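Local coordinates for protein aspartokinase 1, chloroplastic (Arabidopsis thaliana, PDB 2CDQ) that catalyses the ATP-dependent phosphorylation of L-aspartate, the first step of lysine, threonine, methionine and isoleucine synthesis, and binds lysine and S-adenosylmethionine as allosteric effectors, at residues A[443-452]-A[464-474]. Numbering follows the deposited sequence.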
loop_
_atom_site.group_PDB
_atom_site.type_symbol
_atom_site.label_atom_id
_atom_site.label_comp_id
_atom_site.label_asym_id
_atom_site.label_seq_id
_atom_site.Cartn_x
_atom_site.Cartn_y
_atom_site.Cartn_z
ATOM N N LEU A 443 18.965 -14.012 -4.553
ATOM C CA LEU A 443 18.933 -13.524 -3.183
ATOM C C LEU A 443 19.121 -14.647 -2.158
ATOM O O LEU A 443 19.824 -14.457 -1.159
ATOM C CB LEU A 443 17.649 -12.741 -2.917
ATOM C CG LEU A 443 17.518 -11.421 -3.677
ATOM C CD1 LEU A 443 16.189 -10.777 -3.367
ATOM C CD2 LEU A 443 18.650 -10.458 -3.332
ATOM N N TYR A 444 18.508 -15.806 -2.417
ATOM C CA TYR A 444 18.647 -16.993 -1.558
ATOM C C TYR A 444 20.096 -17.481 -1.509
ATOM O O TYR A 444 20.609 -17.814 -0.435
ATOM C CB TYR A 444 17.703 -18.110 -2.023
ATOM C CG TYR A 444 18.016 -19.499 -1.491
ATOM C CD1 TYR A 444 17.772 -19.830 -0.159
ATOM C CD2 TYR A 444 18.530 -20.487 -2.333
ATOM C CE1 TYR A 444 18.054 -21.102 0.327
ATOM C CE2 TYR A 444 18.816 -21.763 -1.858
ATOM C CZ TYR A 444 18.576 -22.065 -0.526
ATOM O OH TYR A 444 18.858 -23.331 -0.043
ATOM N N THR A 445 20.743 -17.507 -2.677
ATOM C CA THR A 445 22.162 -17.866 -2.810
ATOM C C THR A 445 23.048 -17.012 -1.888
ATOM O O THR A 445 23.968 -17.521 -1.235
ATOM C CB THR A 445 22.621 -17.726 -4.287
ATOM O OG1 THR A 445 21.857 -18.618 -5.106
ATOM C CG2 THR A 445 24.103 -18.038 -4.453
ATOM N N LYS A 446 22.741 -15.718 -1.830
ATOM C CA LYS A 446 23.482 -14.774 -1.012
ATOM C C LYS A 446 23.059 -14.823 0.449
ATOM O O LYS A 446 23.747 -14.273 1.304
ATOM C CB LYS A 446 23.295 -13.353 -1.544
ATOM C CG LYS A 446 23.821 -13.124 -2.962
ATOM C CD LYS A 446 23.586 -11.682 -3.414
ATOM C CE LYS A 446 24.497 -10.691 -2.699
ATOM N NZ LYS A 446 25.921 -10.904 -3.080
ATOM N N GLY A 447 21.932 -15.468 0.739
ATOM C CA GLY A 447 21.408 -15.513 2.105
ATOM C C GLY A 447 20.693 -14.227 2.481
ATOM O O GLY A 447 20.634 -13.855 3.656
ATOM N N VAL A 448 20.145 -13.549 1.475
ATOM C CA VAL A 448 19.435 -12.288 1.677
ATOM C C VAL A 448 17.928 -12.504 1.677
ATOM O O VAL A 448 17.389 -13.139 0.770
ATOM C CB VAL A 448 19.787 -11.263 0.586
ATOM C CG1 VAL A 448 19.049 -9.958 0.819
ATOM C CG2 VAL A 448 21.287 -11.028 0.540
ATOM N N ASN A 449 17.260 -11.979 2.703
ATOM C CA ASN A 449 15.801 -11.975 2.767
ATOM C C ASN A 449 15.240 -10.576 2.594
ATOM O O ASN A 449 15.611 -9.655 3.317
ATOM C CB ASN A 449 15.301 -12.581 4.079
ATOM C CG ASN A 449 15.445 -14.093 4.117
ATOM O OD1 ASN A 449 15.455 -14.765 3.079
ATOM N ND2 ASN A 449 15.546 -14.638 5.324
ATOM N N VAL A 450 14.354 -10.429 1.619
ATOM C CA VAL A 450 13.682 -9.169 1.353
ATOM C C VAL A 450 12.693 -8.896 2.472
ATOM O O VAL A 450 11.879 -9.757 2.812
ATOM C CB VAL A 450 12.961 -9.208 -0.011
ATOM C CG1 VAL A 450 12.085 -7.988 -0.198
ATOM C CG2 VAL A 450 13.979 -9.316 -1.144
ATOM N N GLN A 451 12.771 -7.697 3.042
ATOM C CA GLN A 451 11.916 -7.319 4.174
ATOM C C GLN A 451 10.510 -6.877 3.773
ATOM O O GLN A 451 9.573 -7.013 4.557
ATOM C CB GLN A 451 12.571 -6.221 5.004
ATOM C CG GLN A 451 13.809 -6.655 5.765
ATOM C CD GLN A 451 14.660 -5.470 6.152
ATOM O OE1 GLN A 451 14.210 -4.579 6.874
ATOM N NE2 GLN A 451 15.893 -5.436 5.651
ATOM N N MET A 452 10.370 -6.357 2.555
ATOM C CA MET A 452 9.099 -5.823 2.085
ATOM C C MET A 452 9.045 -5.919 0.564
ATOM O O MET A 452 10.003 -5.540 -0.115
ATOM C CB MET A 452 8.948 -4.371 2.561
ATOM C CG MET A 452 7.713 -3.628 2.091
ATOM S SD MET A 452 7.564 -2.038 2.944
ATOM C CE MET A 452 6.341 -1.222 1.926
ATOM N N PHE A 464 11.808 -4.411 -3.853
ATOM C CA PHE A 464 12.218 -5.118 -2.639
ATOM C C PHE A 464 12.833 -4.139 -1.664
ATOM O O PHE A 464 13.675 -3.324 -2.047
ATOM C CB PHE A 464 13.301 -6.164 -2.915
ATOM C CG PHE A 464 13.017 -7.069 -4.063
ATOM C CD1 PHE A 464 14.035 -7.395 -4.950
ATOM C CD2 PHE A 464 11.751 -7.609 -4.259
ATOM C CE1 PHE A 464 13.800 -8.240 -6.018
ATOM C CE2 PHE A 464 11.500 -8.455 -5.327
ATOM C CZ PHE A 464 12.525 -8.772 -6.211
ATOM N N ILE A 465 12.446 -4.241 -0.400
ATOM C CA ILE A 465 13.149 -3.506 0.651
ATOM C C ILE A 465 14.220 -4.397 1.286
ATOM O O ILE A 465 13.951 -5.507 1.754
ATOM C CB ILE A 465 12.193 -2.881 1.690
ATOM C CG1 ILE A 465 11.572 -1.606 1.122
ATOM C CG2 ILE A 465 12.922 -2.564 2.989
ATOM C CD1 ILE A 465 10.530 -1.843 0.047
ATOM N N VAL A 466 15.437 -3.880 1.281
ATOM C CA VAL A 466 16.604 -4.623 1.670
ATOM C C VAL A 466 17.371 -3.752 2.693
ATOM O O VAL A 466 16.962 -2.614 2.959
ATOM C CB VAL A 466 17.396 -4.961 0.383
ATOM C CG1 VAL A 466 18.447 -3.898 0.066
ATOM C CG2 VAL A 466 17.982 -6.355 0.446
ATOM N N ASN A 467 18.438 -4.273 3.296
ATOM C CA ASN A 467 19.289 -3.422 4.139
ATOM C C ASN A 467 20.311 -2.627 3.327
ATOM O O ASN A 467 20.916 -3.154 2.387
ATOM C CB ASN A 467 20.001 -4.233 5.224
ATOM C CG ASN A 467 19.052 -4.737 6.288
ATOM O OD1 ASN A 467 18.169 -4.005 6.752
ATOM N ND2 ASN A 467 19.220 -5.995 6.679
ATOM N N GLU A 468 20.506 -1.361 3.696
ATOM C CA GLU A 468 21.437 -0.479 2.982
ATOM C C GLU A 468 22.815 -1.109 2.746
ATOM O O GLU A 468 23.373 -0.992 1.655
ATOM C CB GLU A 468 21.560 0.880 3.687
ATOM C CG GLU A 468 22.698 1.779 3.189
ATOM C CD GLU A 468 22.487 2.367 1.791
ATOM O OE1 GLU A 468 23.441 3.004 1.284
ATOM O OE2 GLU A 468 21.393 2.212 1.196
ATOM N N ALA A 469 23.338 -1.792 3.763
ATOM C CA ALA A 469 24.675 -2.386 3.707
ATOM C C ALA A 469 24.828 -3.530 2.694
ATOM O O ALA A 469 25.925 -3.768 2.197
ATOM C CB ALA A 469 25.105 -2.846 5.093
ATOM N N GLU A 470 23.737 -4.235 2.398
ATOM C CA GLU A 470 23.780 -5.405 1.520
ATOM C C GLU A 470 23.304 -5.073 0.101
ATOM O O GLU A 470 23.448 -5.882 -0.824
ATOM C CB GLU A 470 22.934 -6.534 2.119
ATOM C CG GLU A 470 21.427 -6.270 2.085
ATOM C CD GLU A 470 20.606 -7.239 2.923
ATOM O OE1 GLU A 470 19.462 -6.880 3.272
ATOM O OE2 GLU A 470 21.089 -8.351 3.238
ATOM N N ALA A 471 22.752 -3.873 -0.052
ATOM C CA ALA A 471 22.081 -3.439 -1.277
ATOM C C ALA A 471 22.958 -3.504 -2.525
ATOM O O ALA A 471 22.589 -4.122 -3.515
ATOM C CB ALA A 471 21.520 -2.020 -1.088
ATOM N N GLU A 472 24.114 -2.853 -2.462
ATOM C CA GLU A 472 25.022 -2.731 -3.598
ATOM C C GLU A 472 25.477 -4.101 -4.121
ATOM O O GLU A 472 25.456 -4.351 -5.328
ATOM C CB GLU A 472 26.217 -1.868 -3.201
ATOM C CG GLU A 472 26.874 -1.136 -4.339
ATOM C CD GLU A 472 27.913 -0.145 -3.867
ATOM O OE1 GLU A 472 28.894 0.072 -4.607
ATOM O OE2 GLU A 472 27.757 0.420 -2.763
ATOM N N GLY A 473 25.863 -4.985 -3.205
ATOM C CA GLY A 473 26.227 -6.357 -3.545
ATOM C C GLY A 473 25.083 -7.149 -4.151
ATOM O O GLY A 473 25.309 -8.049 -4.960
ATOM N N CYS A 474 23.854 -6.823 -3.756
ATOM C CA CYS A 474 22.670 -7.467 -4.325
ATOM C C CYS A 474 22.435 -7.013 -5.758
ATOM O O CYS A 474 22.161 -7.836 -6.631
ATOM C CB CYS A 474 21.423 -7.182 -3.488
ATOM S SG CYS A 474 21.306 -8.123 -1.962
#
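Two backbone hydrogen bonds join Gln-451 and Met-452 to Ile-465, from Gln-451 N to Ile-465 O (2.8 Å) and from Ile-465 N to Met-452 O (2.8 Å), where the chain leaving helix 432-446 approaches strand 461-467. That helix ends in a Schellman motif at Gly-447, with positive phi, and the chain then runs toward the strand. Beyond it, Val-448 divides its two methyls: CG1 packs on Val-466 CG2 (3.8 Å) and against the carboxylate of Glu-470, while CG2 meets Cys-474 SG (3.8 Å). Leu-443 CD2 reaches the same sulfur from the preceding helical turn. The Glu-470 carboxylate is also anchored within its own segment, OE1 accepting the N-H of Asn-467 through its anti lone pair (2.8 Å). Further along, both methyls of Val-450 touch Phe-464 CB, CG1 at 3.5 Å, and CG2 also rests obliquely against the ring. Met-452 CB lies beside Ile-465 CB (3.7 Å), and the extended chain (chi1 177°) carries the sulfur onward toward Val-374 and Ala-376. The Gln-451 and Asn-467 amides cross, planes 51° apart; Gln-451 NE2 gives Asn-467 OD1 a weak hydrogen bond, while Gln-451 OE1 is hydrogen-bonded to Arg-420, its stronger partner. Lys-446, bent at chi3 and chi4, reaches helix 468-483, where NZ makes a weak, long bond to Gly-473 O. The loop between helix 432-446 and edge strand 452-455 of the second ACT domain thus packs on helix 468-483 and on strand 461-467, neighbour of 452-455 in the four-stranded antiparallel sheet, while Val-448 O accepts a hydrogen bond from Ser-433 of the second subunit.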